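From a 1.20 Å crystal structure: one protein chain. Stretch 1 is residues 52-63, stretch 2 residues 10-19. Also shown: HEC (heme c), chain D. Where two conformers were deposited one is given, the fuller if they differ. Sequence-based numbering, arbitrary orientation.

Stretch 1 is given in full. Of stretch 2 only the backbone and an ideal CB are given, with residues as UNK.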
# COMPACT_ATOMS: atom_id res chain seq x y z
N CYS A 52 -1.85 15.38 0.05
CA CYS A 52 -0.73 16.02 -0.60
C CYS A 52 -0.60 17.47 -0.13
O CYS A 52 0.52 17.95 0.10
CB CYS A 52 -0.86 15.93 -2.11
SG CYS A 52 -1.30 14.31 -2.75
N ALA A 53 -1.71 18.18 -0.02
CA ALA A 53 -1.71 19.56 0.36
C ALA A 53 -1.39 19.79 1.83
O ALA A 53 -1.25 20.94 2.23
CB ALA A 53 -3.04 20.24 0.06
N ASP A 54 -1.12 18.73 2.61
CA ASP A 54 -0.51 18.96 3.91
C ASP A 54 0.83 19.65 3.72
O ASP A 54 1.30 20.38 4.61
CB ASP A 54 -0.29 17.67 4.67
CG ASP A 54 -1.49 17.03 5.25
OD1 ASP A 54 -2.66 17.53 5.09
OD2 ASP A 54 -1.23 15.96 5.90
N CYS A 55 1.46 19.38 2.57
CA CYS A 55 2.77 19.91 2.23
C CYS A 55 2.75 20.80 1.00
O CYS A 55 3.35 21.88 0.98
CB CYS A 55 3.80 18.81 1.97
SG CYS A 55 3.96 17.74 3.44
N HIS A 56 2.01 20.38 -0.00
CA HIS A 56 1.86 21.12 -1.28
C HIS A 56 0.77 22.16 -1.13
O HIS A 56 -0.34 22.02 -1.65
CB HIS A 56 1.56 20.11 -2.39
CG HIS A 56 2.72 19.24 -2.72
ND1 HIS A 56 3.69 19.63 -3.61
CD2 HIS A 56 3.09 18.02 -2.30
CE1 HIS A 56 4.61 18.67 -3.73
NE2 HIS A 56 4.27 17.66 -2.92
N ILE A 57 1.09 23.23 -0.41
CA ILE A 57 0.15 24.21 -0.01
C ILE A 57 0.18 25.51 -0.82
O ILE A 57 -0.86 26.12 -0.99
CB ILE A 57 0.33 24.57 1.48
CG1 ILE A 57 0.36 23.40 2.41
CG2 ILE A 57 -0.79 25.55 1.93
CD1 ILE A 57 0.04 23.87 3.83
N ASP A 58 1.35 25.93 -1.25
CA ASP A 58 1.49 27.25 -1.85
C ASP A 58 0.74 27.33 -3.17
O ASP A 58 0.92 26.46 -4.03
CB ASP A 58 2.96 27.55 -2.14
CG ASP A 58 3.06 28.85 -2.91
OD1 ASP A 58 2.54 29.88 -2.46
OD2 ASP A 58 3.56 28.89 -4.04
N ARG A 59 -0.03 28.36 -3.38
CA ARG A 59 -0.75 28.62 -4.62
C ARG A 59 -0.36 29.97 -5.18
O ARG A 59 -1.02 30.45 -6.11
CB ARG A 59 -2.26 28.53 -4.35
CG ARG A 59 -2.67 27.09 -4.02
CD ARG A 59 -4.04 27.08 -3.38
NE ARG A 59 -5.11 27.14 -4.37
CZ ARG A 59 -6.37 27.42 -4.10
NH1 ARG A 59 -6.78 27.79 -2.88
NH2 ARG A 59 -7.28 27.38 -5.06
N ASP A 60 0.73 30.56 -4.71
CA ASP A 60 1.13 31.87 -5.23
C ASP A 60 1.64 31.82 -6.67
O ASP A 60 1.58 32.84 -7.36
CB ASP A 60 2.22 32.49 -4.36
CG ASP A 60 1.84 32.88 -2.96
OD1 ASP A 60 0.64 32.82 -2.67
OD2 ASP A 60 2.77 33.28 -2.22
N ASP A 61 2.16 30.69 -7.09
CA ASP A 61 2.62 30.45 -8.46
C ASP A 61 2.31 29.04 -8.84
O ASP A 61 1.70 28.31 -8.06
CB ASP A 61 4.11 30.84 -8.62
CG ASP A 61 5.07 29.95 -7.90
OD1 ASP A 61 4.87 28.72 -7.79
OD2 ASP A 61 6.03 30.51 -7.36
N ARG A 62 2.69 28.67 -10.07
CA ARG A 62 2.51 27.30 -10.56
C ARG A 62 3.87 26.68 -10.84
O ARG A 62 3.96 25.76 -11.64
CB ARG A 62 1.64 27.30 -11.83
CG ARG A 62 0.22 27.76 -11.55
CD ARG A 62 -0.62 27.59 -12.82
NE ARG A 62 -1.99 28.12 -12.59
CZ ARG A 62 -2.90 28.20 -13.53
NH1 ARG A 62 -2.60 27.75 -14.75
NH2 ARG A 62 -4.07 28.71 -13.23
N SER A 63 4.94 27.16 -10.21
CA SER A 63 6.30 26.81 -10.50
C SER A 63 6.99 26.11 -9.31
O SER A 63 7.83 25.24 -9.52
CB SER A 63 7.13 28.05 -10.88
OG SER A 63 6.52 28.56 -12.11
N UNK A 10 -9.21 18.57 -3.89
CA UNK A 10 -9.55 20.00 -4.11
C UNK A 10 -8.46 20.89 -3.51
O UNK A 10 -7.36 20.41 -3.23
CB UNK A 10 -10.91 20.34 -3.49
N UNK A 11 -8.75 22.15 -3.35
CA UNK A 11 -7.81 23.10 -2.81
C UNK A 11 -7.44 22.70 -1.39
O UNK A 11 -8.17 21.97 -0.70
CB UNK A 11 -8.39 24.52 -2.85
N UNK A 12 -6.30 23.21 -0.88
CA UNK A 12 -5.92 22.90 0.50
C UNK A 12 -7.01 23.27 1.49
O UNK A 12 -7.72 24.26 1.31
CB UNK A 12 -4.62 23.63 0.87
N UNK A 13 -7.08 22.49 2.56
CA UNK A 13 -8.10 22.63 3.58
C UNK A 13 -8.27 24.07 4.03
O UNK A 13 -7.23 24.66 4.33
CB UNK A 13 -7.76 21.75 4.78
N UNK A 14 -9.48 24.59 4.01
CA UNK A 14 -9.71 25.93 4.50
C UNK A 14 -9.60 26.98 3.41
O UNK A 14 -9.98 28.12 3.70
CB UNK A 14 -8.72 26.25 5.62
N UNK A 15 -9.10 26.60 2.24
CA UNK A 15 -8.92 27.57 1.17
C UNK A 15 -10.02 27.42 0.12
O UNK A 15 -10.69 26.41 -0.04
CB UNK A 15 -7.54 27.41 0.53
N UNK A 16 -10.22 28.51 -0.63
CA UNK A 16 -11.23 28.47 -1.65
C UNK A 16 -10.81 27.70 -2.90
O UNK A 16 -9.67 27.85 -3.37
CB UNK A 16 -11.62 29.90 -2.03
N UNK A 17 -11.67 26.88 -3.47
CA UNK A 17 -11.35 26.13 -4.71
C UNK A 17 -11.18 27.07 -5.89
O UNK A 17 -11.75 28.18 -5.93
CB UNK A 17 -12.44 25.11 -5.02
N UNK A 18 -10.38 26.64 -6.84
CA UNK A 18 -10.29 27.36 -8.10
C UNK A 18 -11.66 27.47 -8.71
O UNK A 18 -12.43 26.50 -8.60
CB UNK A 18 -9.32 26.67 -9.07
N UNK A 19 -12.02 28.63 -9.25
CA UNK A 19 -13.41 28.76 -9.69
C UNK A 19 -13.76 27.93 -10.90
O UNK A 19 -14.95 27.80 -11.14
CB UNK A 19 -13.72 30.23 -10.00
FE HEC D . 5.22 15.91 -2.78
CHA HEC D . 7.87 17.01 -4.56
CHB HEC D . 3.58 15.21 -5.64
CHC HEC D . 2.69 14.50 -1.00
CHD HEC D . 6.63 16.97 0.07
NA HEC D . 5.64 16.07 -4.71
C1A HEC D . 6.80 16.53 -5.29
C2A HEC D . 6.72 16.48 -6.72
C3A HEC D . 5.49 16.00 -7.04
C4A HEC D . 4.83 15.72 -5.78
CMA HEC D . 4.87 15.80 -8.39
CAA HEC D . 7.80 16.92 -7.68
CBA HEC D . 7.51 18.34 -8.16
CGA HEC D . 8.54 18.88 -9.12
O1A HEC D . 8.15 19.56 -10.09
O2A HEC D . 9.75 18.69 -8.86
NB HEC D . 3.48 15.00 -3.23
C1B HEC D . 2.94 14.82 -4.48
C2B HEC D . 1.65 14.16 -4.42
C3B HEC D . 1.40 13.95 -3.10
C4B HEC D . 2.54 14.46 -2.37
CMB HEC D . 0.81 13.84 -5.61
CAB HEC D . 0.20 13.32 -2.47
CBB HEC D . -0.10 11.91 -3.02
NC HEC D . 4.76 15.75 -0.85
C1C HEC D . 3.67 15.13 -0.28
C2C HEC D . 3.69 15.26 1.16
C3C HEC D . 4.77 16.02 1.47
C4C HEC D . 5.45 16.29 0.22
CMC HEC D . 2.64 14.69 2.08
CAC HEC D . 5.19 16.54 2.81
CBC HEC D . 5.40 15.48 3.89
ND HEC D . 6.90 16.85 -2.35
C1D HEC D . 7.35 17.19 -1.09
C2D HEC D . 8.68 17.77 -1.16
C3D HEC D . 9.03 17.77 -2.48
C4D HEC D . 7.92 17.20 -3.20
CMD HEC D . 9.46 18.23 0.03
CAD HEC D . 10.32 18.20 -3.10
CBD HEC D . 11.26 17.05 -3.38
CGD HEC D . 11.72 16.35 -2.10
O1D HEC D . 11.42 15.17 -1.94
O2D HEC D . 12.38 17.03 -1.29

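Position 10 has an ideal CB with no atom of stretch 1 within 5.5 Å, so stretch 1 sets no preference and many side chains would do. The deposited residue is Thr10, whose OG1 is hydrogen-bonded elsewhere in the structure.

At position 11 the CA-to-CB bond runs sideways, yet the ideal CB lies 3.6 Å from Arg59 NH1. A small side chain suits such a close approach, although a longer one could leave along another direction. Ala11 is found; its CB sits over one face of the Arg59 guanidinium, 3.7 Å from NH1.

Position 12 points toward stretch 1. Its ideal CB is 3.8 Å from Ala53 CB and 4.4 Å from Ile57 CG2, an apolar setting, and phi/psi of -55/148 are compatible with proline. A compact apolar residue such as valine or proline would fit. The residue is Pro12, and its ring spreads the contact: CG lies 3.9 Å from Ala53 CB and 3.9 Å from Ile57 O, while CD packs 3.7 Å from Arg59 CD. It has the largest area covered by stretch 1 of any residue in its stretch.

Position 13 looks sideways into open space, where a polar residue is plausible; it is Glu13. Position 14 has phi/psi of 92/-12, at which a CB would jam against the carbonyl O of position 13. The backbone alone therefore calls for glycine, and Gly14 occupies the third place of a type II turn closed by the hydrogen bond from position 15 N to Pro12 O, 2.9 Å.

Position 15 points toward stretch 1, with its ideal CB 3.5 Å from Arg59 NH1. The positive charge makes an acidic residue attractive, but a polar or aliphatic one is possible. In Glu15, CB lies at the guanidinium edge, and no salt bridge to Arg59 results.

At position 16 the visible carbonyl does the work: Arg59 NH1 and NH2 both donate to O of this residue, at 2.9 and 3.0 Å. Because the backbone supplies the acceptor, the bonds do not specify a side chain. Asp16 turns its carboxylate end away.

Position 17 points away, and phi of -66 admits proline among many others; it is Pro17. At position 18 the bond points toward stretch 1, with the ideal CB 4.6 Å from Arg59 NH2 and the extended Arg62 nearby. Medium-sized polar or aromatic residues would suit. His18 reaches Arg62, its NE2 4.3 Å from Arg62 NH2, a contact too long for a hydrogen bond. Position 19 is out of reach and unconstrained by stretch 1; it is Pro19.

Stretch 2 10-19: TAPEGEDPHP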
# COMPACT_ATOMS: atom_id res chain seq x y z
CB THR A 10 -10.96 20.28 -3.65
OG1 THR A 10 -11.39 21.61 -4.05
CG2 THR A 10 -11.01 20.15 -2.14
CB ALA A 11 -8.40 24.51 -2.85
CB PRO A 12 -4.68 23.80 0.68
CG PRO A 12 -4.11 23.92 -0.70
CD PRO A 12 -5.31 24.06 -1.57
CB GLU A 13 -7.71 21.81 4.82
CG GLU A 13 -8.76 21.80 5.93
CD GLU A 13 -9.80 20.74 5.66
OE1 GLU A 13 -10.96 20.87 6.09
OE2 GLU A 13 -9.43 19.75 4.98
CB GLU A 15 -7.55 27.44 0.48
CG GLU A 15 -6.43 27.57 1.54
CD GLU A 15 -6.25 28.99 2.04
OE1 GLU A 15 -5.75 29.22 3.17
OE2 GLU A 15 -6.62 29.91 1.29
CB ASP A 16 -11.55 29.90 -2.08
CG ASP A 16 -12.33 30.68 -1.06
OD1 ASP A 16 -12.94 30.08 -0.16
OD2 ASP A 16 -12.26 31.92 -1.27
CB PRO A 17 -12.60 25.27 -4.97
CG PRO A 17 -13.66 26.03 -4.25
CD PRO A 17 -13.01 26.58 -2.99
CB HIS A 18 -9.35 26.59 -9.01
CG HIS A 18 -8.95 27.43 -10.16
ND1 HIS A 18 -9.75 27.55 -11.26
CD2 HIS A 18 -7.86 28.23 -10.31
CE1 HIS A 18 -9.13 28.41 -12.08
NE2 HIS A 18 -8.00 28.81 -11.54
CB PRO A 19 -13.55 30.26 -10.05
CG PRO A 19 -12.15 30.74 -10.14
CD PRO A 19 -11.27 29.87 -9.32
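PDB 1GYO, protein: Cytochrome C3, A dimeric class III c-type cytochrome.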